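PDB 5H9I: geobacter metallireducens SMUG1 from Geobacter metallireducens, which belongs to the uracil DNA glycosylase superfamily, as a SMUG1-type member, and holds xanthine in a pocket of its fold. Local coordinates for residues 90-95 and 99-104. Residues are numbered along the deposited sequence; the frame is centred on the assembly and turned at random.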
ATOM      1  N   VAL A  90       5.124   8.464  15.014  1.00 18.71           N
ATOM      2  CA  VAL A  90       4.334   7.254  14.885  1.00 14.88           C
ATOM      3  C   VAL A  90       4.053   6.756  16.327  1.00 16.68           C
ATOM      4  O   VAL A  90       5.026   6.468  17.036  1.00 23.39           O
ATOM      5  CB  VAL A  90       5.089   6.162  14.120  1.00 17.72           C
ATOM      6  CG1 VAL A  90       4.239   4.875  14.025  1.00 16.30           C
ATOM      7  CG2 VAL A  90       5.580   6.671  12.716  1.00 18.09           C
ATOM      8  N   THR A  91       2.790   6.671  16.600  1.00 16.31           N
ATOM      9  CA  THR A  91       2.393   6.156  17.928  1.00 18.47           C
ATOM     10  C   THR A  91       2.045   4.688  17.851  1.00 22.24           C
ATOM     11  O   THR A  91       1.872   4.136  16.798  1.00 18.86           O
ATOM     12  CB  THR A  91       1.218   6.961  18.479  1.00 16.60           C
ATOM     13  OG1 THR A  91       0.056   6.986  17.654  1.00 18.64           O
ATOM     14  CG2 THR A  91       1.631   8.370  18.723  1.00 19.37           C
ATOM     15  N   ARG A  92       1.788   4.023  18.991  1.00 19.29           N
ATOM     16  CA  ARG A  92       1.498   2.602  18.944  1.00 21.64           C
ATOM     17  C   ARG A  92       0.029   2.332  18.822  1.00 19.15           C
ATOM     18  O   ARG A  92      -0.826   2.975  19.486  1.00 22.11           O
ATOM     19  CB  ARG A  92       2.136   1.881  20.184  1.00 17.74           C
ATOM     20  CG  ARG A  92       3.610   2.029  20.288  1.00 20.72           C
ATOM     21  CD  ARG A  92       4.201   1.452  21.590  1.00 22.31           C
ATOM     22  NE  ARG A  92       5.618   1.768  21.565  1.00 26.42           N
ATOM     23  CZ  ARG A  92       6.531   1.039  20.947  1.00 21.93           C
ATOM     24  NH1 ARG A  92       6.287  -0.157  20.499  1.00 26.56           N
ATOM     25  NH2 ARG A  92       7.749   1.500  20.938  1.00 26.00           N
ATOM     26  N   PRO A  93      -0.353   1.324  18.024  1.00 18.69           N
ATOM     27  CA  PRO A  93      -1.762   1.028  17.854  1.00 19.40           C
ATOM     28  C   PRO A  93      -2.402   0.505  19.202  1.00 23.50           C
ATOM     29  O   PRO A  93      -1.729  -0.245  19.928  1.00 19.41           O
ATOM     30  CB  PRO A  93      -1.805  -0.107  16.825  1.00 18.62           C
ATOM     31  CG  PRO A  93      -0.437  -0.711  16.877  1.00 20.07           C
ATOM     32  CD  PRO A  93       0.522   0.363  17.315  1.00 18.08           C
ATOM     33  N   ALA A  94      -3.685   0.720  19.343  1.00 20.65           N
ATOM     34  CA  ALA A  94      -4.406   0.199  20.497  1.00 23.05           C
ATOM     35  C   ALA A  94      -4.315  -1.277  20.463  1.00 24.45           C
ATOM     36  O   ALA A  94      -4.554  -1.922  19.430  1.00 27.10           O
ATOM     37  CB  ALA A  94      -5.807   0.693  20.464  1.00 24.59           C
ATOM     38  N   GLY A  95      -3.932  -1.872  21.597  1.00 25.59           N
ATOM     39  CA  GLY A  95      -3.787  -3.334  21.578  1.00 32.64           C
ATOM     40  C   GLY A  95      -2.646  -3.920  20.789  1.00 36.78           C
ATOM     41  O   GLY A  95      -2.702  -5.104  20.485  1.00 34.14           O
ATOM     42  N   LYS A  99       4.608  -9.254  19.634  1.00 25.90           N
ATOM     43  CA  LYS A  99       5.420  -9.859  18.590  1.00 24.20           C
ATOM     44  C   LYS A  99       5.449  -8.954  17.332  1.00 22.90           C
ATOM     45  O   LYS A  99       6.213  -9.215  16.455  1.00 25.07           O
ATOM     46  CB  LYS A  99       4.845 -11.181  18.186  1.00 31.66           C
ATOM     47  CG  LYS A  99       5.153 -12.288  19.167  1.00 31.11           C
ATOM     48  CD  LYS A  99       4.421 -13.507  18.686  1.00 37.49           C
ATOM     49  CE  LYS A  99       4.513 -14.602  19.740  1.00 36.71           C
ATOM     50  NZ  LYS A  99       3.845 -15.751  19.135  1.00 41.24           N
ATOM     51  N   LYS A 100       4.767  -7.869  17.412  1.00 21.26           N
ATOM     52  CA  LYS A 100       4.531  -6.955  16.203  1.00 18.20           C
ATOM     53  C   LYS A 100       4.497  -5.536  16.685  1.00 21.51           C
ATOM     54  O   LYS A 100       3.517  -4.817  16.477  1.00 23.10           O
ATOM     55  CB  LYS A 100       3.312  -7.387  15.475  1.00 18.46           C
ATOM     56  CG  LYS A 100       3.348  -8.769  14.895  1.00 26.62           C
ATOM     57  CD  LYS A 100       4.333  -8.901  13.756  1.00 27.47           C
ATOM     58  CE  LYS A 100       4.428 -10.278  13.111  1.00 26.69           C
ATOM     59  NZ  LYS A 100       3.196 -10.669  12.442  1.00 35.27           N
ATOM     60  N   ARG A 101       5.449  -5.121  17.451  1.00 20.02           N
ATOM     61  CA  ARG A 101       5.530  -3.818  18.004  1.00 20.62           C
ATOM     62  C   ARG A 101       5.759  -2.743  16.891  1.00 20.56           C
ATOM     63  O   ARG A 101       6.425  -3.030  15.916  1.00 21.55           O
ATOM     64  CB  ARG A 101       6.691  -3.747  18.937  1.00 27.36           C
ATOM     65  CG  ARG A 101       6.482  -4.643  20.183  1.00 31.20           C
ATOM     66  CD  ARG A 101       7.758  -4.609  20.987  1.00 39.39           C
ATOM     67  NE  ARG A 101       8.043  -3.275  21.534  1.00 51.49           N
ATOM     68  CZ  ARG A 101       9.112  -2.509  21.247  1.00 47.63           C
ATOM     69  NH1 ARG A 101      10.040  -2.909  20.380  1.00 50.17           N
ATOM     70  NH2 ARG A 101       9.256  -1.339  21.852  1.00 48.61           N
ATOM     71  N   VAL A 102       5.191  -1.603  17.143  1.00 20.42           N
ATOM     72  CA  VAL A 102       5.302  -0.443  16.256  1.00 17.43           C
ATOM     73  C   VAL A 102       6.294   0.527  16.875  1.00 19.32           C
ATOM     74  O   VAL A 102       5.916   1.337  17.730  1.00 20.62           O
ATOM     75  CB  VAL A 102       3.964   0.171  15.946  1.00 16.23           C
ATOM     76  CG1 VAL A 102       4.081   1.421  15.095  1.00 15.01           C
ATOM     77  CG2 VAL A 102       3.042  -0.810  15.296  1.00 21.18           C
ATOM     78  N   ASP A 103       7.570   0.359  16.493  1.00 22.55           N
ATOM     79  CA  ASP A 103       8.619   1.261  16.898  1.00 22.77           C
ATOM     80  C   ASP A 103       8.795   2.495  15.951  1.00 20.12           C
ATOM     81  O   ASP A 103       9.580   3.396  16.186  1.00 21.96           O
ATOM     82  CB  ASP A 103       9.933   0.556  17.055  1.00 21.38           C
ATOM     83  CG  ASP A 103       9.908  -0.501  18.164  1.00 24.37           C
ATOM     84  OD1 ASP A 103       9.058  -0.325  19.069  1.00 28.94           O
ATOM     85  OD2 ASP A 103      10.609  -1.513  18.070  1.00 31.96           O
ATOM     86  N   GLY A 104       8.027   2.499  14.880  1.00 18.93           N
ATOM     87  CA  GLY A 104       8.089   3.628  13.944  1.00 18.59           C
ATOM     88  C   GLY A 104       9.428   3.722  13.250  1.00 17.49           C
ATOM     89  O   GLY A 104       9.994   2.724  12.850  1.00 18.77           O
TER
HETATM   90  O   HOH W   1       6.235   4.075  18.104  1.00 30.23           O
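The extended side chain of R92 reaches across to D103 and grips a single carboxylate oxygen, OD1, with the two terminal nitrogens of its guanidinium. R92 NH2 stands 2.9 Å from D103 OD1 and R92 NH1 3.1 Å, both bonds bent, that of NH1 the more so. The oxygen lies near the guanidinium plane, while the carboxylate is turned 66° from it, and the two nitrogens arrive from opposite faces of the carboxylate. The other oxygen, D103 OD2, takes R101 NH1 at 2.8 Å. R101, bent at chi3, has its guanidinium beside that of R92, the planes 19° apart; R92 NH1 lies over one face of it, and R92 NH2 is 3.3 Å from R101 NH2. V102 O sits over one face of the R92 group without bonding to it; a water donates to this carbonyl and to V90 O, bridging the two backbones.

V102 spreads its methyls between two residues of 90-95. Its CG1, anti to the backbone N (chi1 177°), meets V90 CG1 at 3.6 Å, the side chains crossing at about a right angle, while V102 CG2 presses tightly on P93 CD at 3.4 Å. Y31 and Y36 also touch both V102 and P93, and V90 packs against the CA of G104. The contact thus joins two irregular, roughly antiparallel arms of the loop between helices 77-84 and 112-125. With E96 forming a further salt bridge to R92 NH1, two carboxylates probably offset the close approach of the arginines, leaving a salt-bridge network of R92, R101 and D103, with both arginines exposed, beside the packing of V90, P93 and V102.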